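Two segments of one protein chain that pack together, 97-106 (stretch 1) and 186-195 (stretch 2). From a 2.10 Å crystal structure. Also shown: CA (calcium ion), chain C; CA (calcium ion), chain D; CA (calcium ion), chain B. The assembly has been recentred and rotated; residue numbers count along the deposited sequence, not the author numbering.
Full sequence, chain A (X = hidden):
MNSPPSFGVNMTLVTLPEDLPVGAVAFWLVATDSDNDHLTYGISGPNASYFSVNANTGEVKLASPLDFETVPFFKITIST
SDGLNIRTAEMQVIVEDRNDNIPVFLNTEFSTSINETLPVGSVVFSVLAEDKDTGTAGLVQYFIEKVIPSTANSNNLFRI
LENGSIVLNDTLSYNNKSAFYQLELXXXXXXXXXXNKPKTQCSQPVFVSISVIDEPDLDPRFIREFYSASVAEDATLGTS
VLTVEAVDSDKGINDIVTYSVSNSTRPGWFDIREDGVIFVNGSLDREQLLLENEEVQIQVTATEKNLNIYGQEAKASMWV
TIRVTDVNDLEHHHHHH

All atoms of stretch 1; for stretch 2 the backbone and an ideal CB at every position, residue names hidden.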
# COMPACT_ATOMS: atom_id res chain seq x y z
N ASP A 97 32.00 -8.57 -3.86
CA ASP A 97 31.16 -7.46 -4.24
C ASP A 97 31.34 -6.32 -3.24
O ASP A 97 31.43 -6.56 -2.00
CB ASP A 97 29.67 -7.88 -4.29
CG ASP A 97 28.77 -6.84 -4.99
OD1 ASP A 97 29.28 -6.01 -5.80
OD2 ASP A 97 27.55 -6.82 -4.69
N ARG A 98 31.43 -5.09 -3.77
CA ARG A 98 31.33 -3.87 -2.90
C ARG A 98 30.31 -2.89 -3.53
O ARG A 98 29.95 -3.00 -4.76
CB ARG A 98 32.70 -3.23 -2.74
CG ARG A 98 33.70 -4.07 -1.97
CD ARG A 98 33.49 -3.86 -0.49
NE ARG A 98 34.36 -4.69 0.33
CZ ARG A 98 34.13 -5.94 0.69
NH1 ARG A 98 35.00 -6.55 1.47
NH2 ARG A 98 33.06 -6.60 0.30
N ASN A 99 29.78 -1.98 -2.72
CA ASN A 99 28.75 -1.07 -3.19
C ASN A 99 29.34 0.09 -4.02
O ASN A 99 29.43 1.24 -3.53
CB ASN A 99 27.91 -0.55 -2.05
CG ASN A 99 26.66 0.09 -2.51
OD1 ASN A 99 26.30 0.01 -3.68
ND2 ASN A 99 26.00 0.74 -1.61
N ASP A 100 29.71 -0.23 -5.27
CA ASP A 100 30.24 0.77 -6.22
C ASP A 100 29.24 1.05 -7.32
O ASP A 100 29.59 1.74 -8.25
CB ASP A 100 31.56 0.27 -6.86
CG ASP A 100 31.39 -1.13 -7.58
OD1 ASP A 100 30.38 -1.83 -7.37
OD2 ASP A 100 32.23 -1.51 -8.39
N ASN A 101 28.01 0.48 -7.31
CA ASN A 101 27.04 0.94 -8.34
C ASN A 101 25.88 1.71 -7.73
O ASN A 101 25.56 1.48 -6.55
CB ASN A 101 26.55 -0.19 -9.22
CG ASN A 101 27.60 -0.65 -10.19
OD1 ASN A 101 27.86 -0.00 -11.21
ND2 ASN A 101 28.23 -1.76 -9.88
N ILE A 102 25.32 2.65 -8.52
CA ILE A 102 24.11 3.39 -8.14
C ILE A 102 22.81 2.86 -8.81
O ILE A 102 22.85 2.24 -9.90
CB ILE A 102 24.17 4.90 -8.40
CG1 ILE A 102 24.30 5.22 -9.92
CG2 ILE A 102 25.38 5.54 -7.70
CD1 ILE A 102 24.23 6.71 -10.20
N PRO A 103 21.66 3.14 -8.18
CA PRO A 103 20.38 2.88 -8.79
C PRO A 103 20.19 3.78 -9.99
O PRO A 103 20.39 4.98 -9.88
CB PRO A 103 19.39 3.26 -7.69
CG PRO A 103 20.11 3.02 -6.43
CD PRO A 103 21.50 3.51 -6.76
N VAL A 104 19.80 3.20 -11.11
CA VAL A 104 19.62 3.93 -12.36
C VAL A 104 18.20 3.68 -12.91
O VAL A 104 17.67 2.55 -12.84
CB VAL A 104 20.70 3.56 -13.45
CG1 VAL A 104 22.05 4.18 -13.11
CG2 VAL A 104 20.86 2.03 -13.58
N PHE A 105 17.60 4.76 -13.39
CA PHE A 105 16.31 4.78 -14.08
C PHE A 105 16.66 5.01 -15.54
O PHE A 105 17.64 5.69 -15.80
CB PHE A 105 15.51 6.03 -13.66
CG PHE A 105 15.07 6.07 -12.20
CD1 PHE A 105 13.86 5.54 -11.82
CD2 PHE A 105 15.81 6.73 -11.25
CE1 PHE A 105 13.42 5.60 -10.49
CE2 PHE A 105 15.39 6.83 -9.93
CZ PHE A 105 14.19 6.26 -9.54
N LEU A 106 15.82 4.55 -16.47
CA LEU A 106 16.01 4.75 -17.93
C LEU A 106 15.77 6.19 -18.49
O LEU A 106 16.37 6.55 -19.49
CB LEU A 106 15.15 3.75 -18.71
CG LEU A 106 15.57 2.28 -18.55
CD1 LEU A 106 14.42 1.37 -18.97
CD2 LEU A 106 16.84 1.97 -19.36
N UNK A 186 13.88 10.10 -5.70
CA UNK A 186 15.15 9.39 -5.86
C UNK A 186 15.05 7.93 -5.45
O UNK A 186 14.06 7.51 -4.87
CB UNK A 186 16.24 10.08 -5.04
N UNK A 187 16.06 7.17 -5.83
CA UNK A 187 16.17 5.78 -5.48
C UNK A 187 17.54 5.61 -4.84
O UNK A 187 18.50 6.11 -5.39
CB UNK A 187 15.98 4.87 -6.69
N UNK A 188 17.59 4.96 -3.68
CA UNK A 188 18.86 4.58 -3.06
C UNK A 188 18.92 3.07 -2.91
O UNK A 188 17.89 2.38 -2.95
CB UNK A 188 19.03 5.26 -1.70
N UNK A 189 20.12 2.54 -2.74
CA UNK A 189 20.23 1.16 -2.38
C UNK A 189 20.07 1.10 -0.84
O UNK A 189 19.92 2.15 -0.15
CB UNK A 189 21.56 0.56 -2.86
N UNK A 190 20.17 -0.09 -0.32
CA UNK A 190 19.92 -0.37 1.09
C UNK A 190 21.28 -0.51 1.83
O UNK A 190 21.37 -1.03 2.90
CB UNK A 190 19.08 -1.64 1.24
N UNK A 191 22.36 0.01 1.23
CA UNK A 191 23.66 0.03 1.86
C UNK A 191 24.46 -1.24 1.66
O UNK A 191 23.94 -2.31 1.24
CB UNK A 191 23.50 0.29 3.36
N UNK A 192 25.72 -1.09 2.01
CA UNK A 192 26.79 -2.06 1.79
C UNK A 192 28.10 -1.38 2.24
O UNK A 192 28.10 -0.51 3.11
CB UNK A 192 26.85 -2.51 0.33
N UNK A 193 29.21 -1.85 1.68
CA UNK A 193 30.54 -1.46 2.08
C UNK A 193 31.24 -0.94 0.84
O UNK A 193 31.10 -1.52 -0.26
CB UNK A 193 31.30 -2.62 2.72
N UNK A 194 32.03 0.13 1.03
CA UNK A 194 32.96 0.59 0.01
C UNK A 194 34.14 1.23 0.73
O UNK A 194 33.95 2.01 1.68
CB UNK A 194 32.30 1.57 -0.96
N UNK A 195 35.35 0.85 0.32
CA UNK A 195 36.57 1.15 1.07
C UNK A 195 36.40 0.87 2.56
O UNK A 195 36.65 1.71 3.37
CB UNK A 195 36.97 2.61 0.86
CA CA C . 29.67 -4.04 -6.95
CA CA D . 24.57 -0.16 -5.22
CA CA B . 32.26 -3.10 -9.87

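Stretch 2 runs roughly antiparallel to stretch 1, passing F105 and P103 first, then a calcium ion, and finally N99 and R98.

At position 186 the CA-to-CB bond points away from stretch 1, and no atom of that stretch lies within 5.5 Å of the ideal CB. Stretch 1 therefore sets no demand, and almost any side chain would do; the residue is K186, which makes no contact with stretch 1.

Position 187 is different. Its CB points toward stretch 1, and the ideal CB already sits 3.6 Å from F105 CZ and 3.9 Å from P103 CB. Two apolar rings so close ask for a small apolar side chain: alanine suits best, and anything longer would have to turn aside from the rings. A187 fills the place, its CB packing 3.6 Å from F105 CZ, while its carbonyl O lies 3.6 Å from P103 CG.

The strand alternates, so at 188 the CB points away, 5.3 Å from P103 CG. Many residues would be compatible with this, since only the backbone meets the proline. The residue is C188, and its side chain is bonded covalently to a group elsewhere in the structure.

Position 189 turns toward stretch 1 again, where its ideal CB is 4.6 Å from N99 ND2 and a calcium ion bound by N99 OD1 and N101 O lies close by. A cation and an amide donor together call for an oxygen-bearing side chain, most naturally a carboxylate; aspartate is short enough for this gap, and asparagine could offer an oxygen without the charge. D189 meets both needs. Its OD2 binds the calcium at 2.5 Å and accepts a hydrogen bond from N99 ND2 at 2.9 Å, with a weak one from N99 ND2 to OD1 at 3.3 Å. D189 OD2 also lies 2.9 Å from N99 OD1, a close approach of two oxygens explained by the metal they share.

Position 190 points away into space that stretch 1 leaves free, so a polar residue is as good as any; it is S190.

At 191 the backbone decides. With phi/psi of 86/167, a CB would be jammed against the preceding carbonyl O, which calls for glycine. G191 also donates from its N to D189 OD1 at 3.2 Å.

Position 192 faces stretch 1, but an ideal CB would be only 3.3 Å from N99 CB. That tight spacing favours no side chain at all, and G192 has none.

At 193 the backbone O accepts from N99 N at 2.8 Å, whatever the side chain. The ideal CB is 4.1 Å from R98 CD, so an aliphatic residue would suit: I193 places CG2 3.9 Å from R98 CD.

Position 194 points sideways, its ideal CB 3.9 Å from N99 O and 5.1 Å from R98 CB; D100 CB lies farther out, so a longer branched aliphatic chain could reach it. L194 sets CD1 4.2 Å from R98 CB and 4.1 Å from D100 CB.

Position 195 points away with left-handed backbone angles, which asparagine, glycine or aspartate tolerate; D195 is deposited.

Stretch 2, residues 186-195: KACDSGGILD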
# COMPACT_ATOMS: atom_id res chain seq x y z
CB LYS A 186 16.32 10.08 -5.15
CG LYS A 186 16.15 10.15 -3.65
CD LYS A 186 17.41 10.66 -2.93
CE LYS A 186 17.25 10.42 -1.42
NZ LYS A 186 18.25 11.10 -0.54
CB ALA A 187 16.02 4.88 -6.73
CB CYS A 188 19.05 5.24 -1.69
SG CYS A 188 18.83 7.04 -1.75
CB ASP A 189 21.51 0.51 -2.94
CG ASP A 189 22.77 1.21 -2.53
OD1 ASP A 189 22.82 1.72 -1.40
OD2 ASP A 189 23.73 1.28 -3.35
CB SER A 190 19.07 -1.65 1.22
OG SER A 190 17.87 -1.58 0.46
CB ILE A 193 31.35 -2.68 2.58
CG1 ILE A 193 30.62 -3.40 3.74
CG2 ILE A 193 32.77 -2.29 2.97
CD1 ILE A 193 30.39 -2.52 4.95
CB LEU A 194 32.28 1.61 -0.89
CG LEU A 194 33.10 2.05 -2.10
CD1 LEU A 194 33.26 0.93 -3.14
CD2 LEU A 194 32.42 3.25 -2.72
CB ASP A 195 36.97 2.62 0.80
CG ASP A 195 36.98 2.91 -0.67
OD1 ASP A 195 37.46 2.04 -1.43
OD2 ASP A 195 36.46 3.94 -1.11
O HOH W 1 31.14 -1.46 -11.32
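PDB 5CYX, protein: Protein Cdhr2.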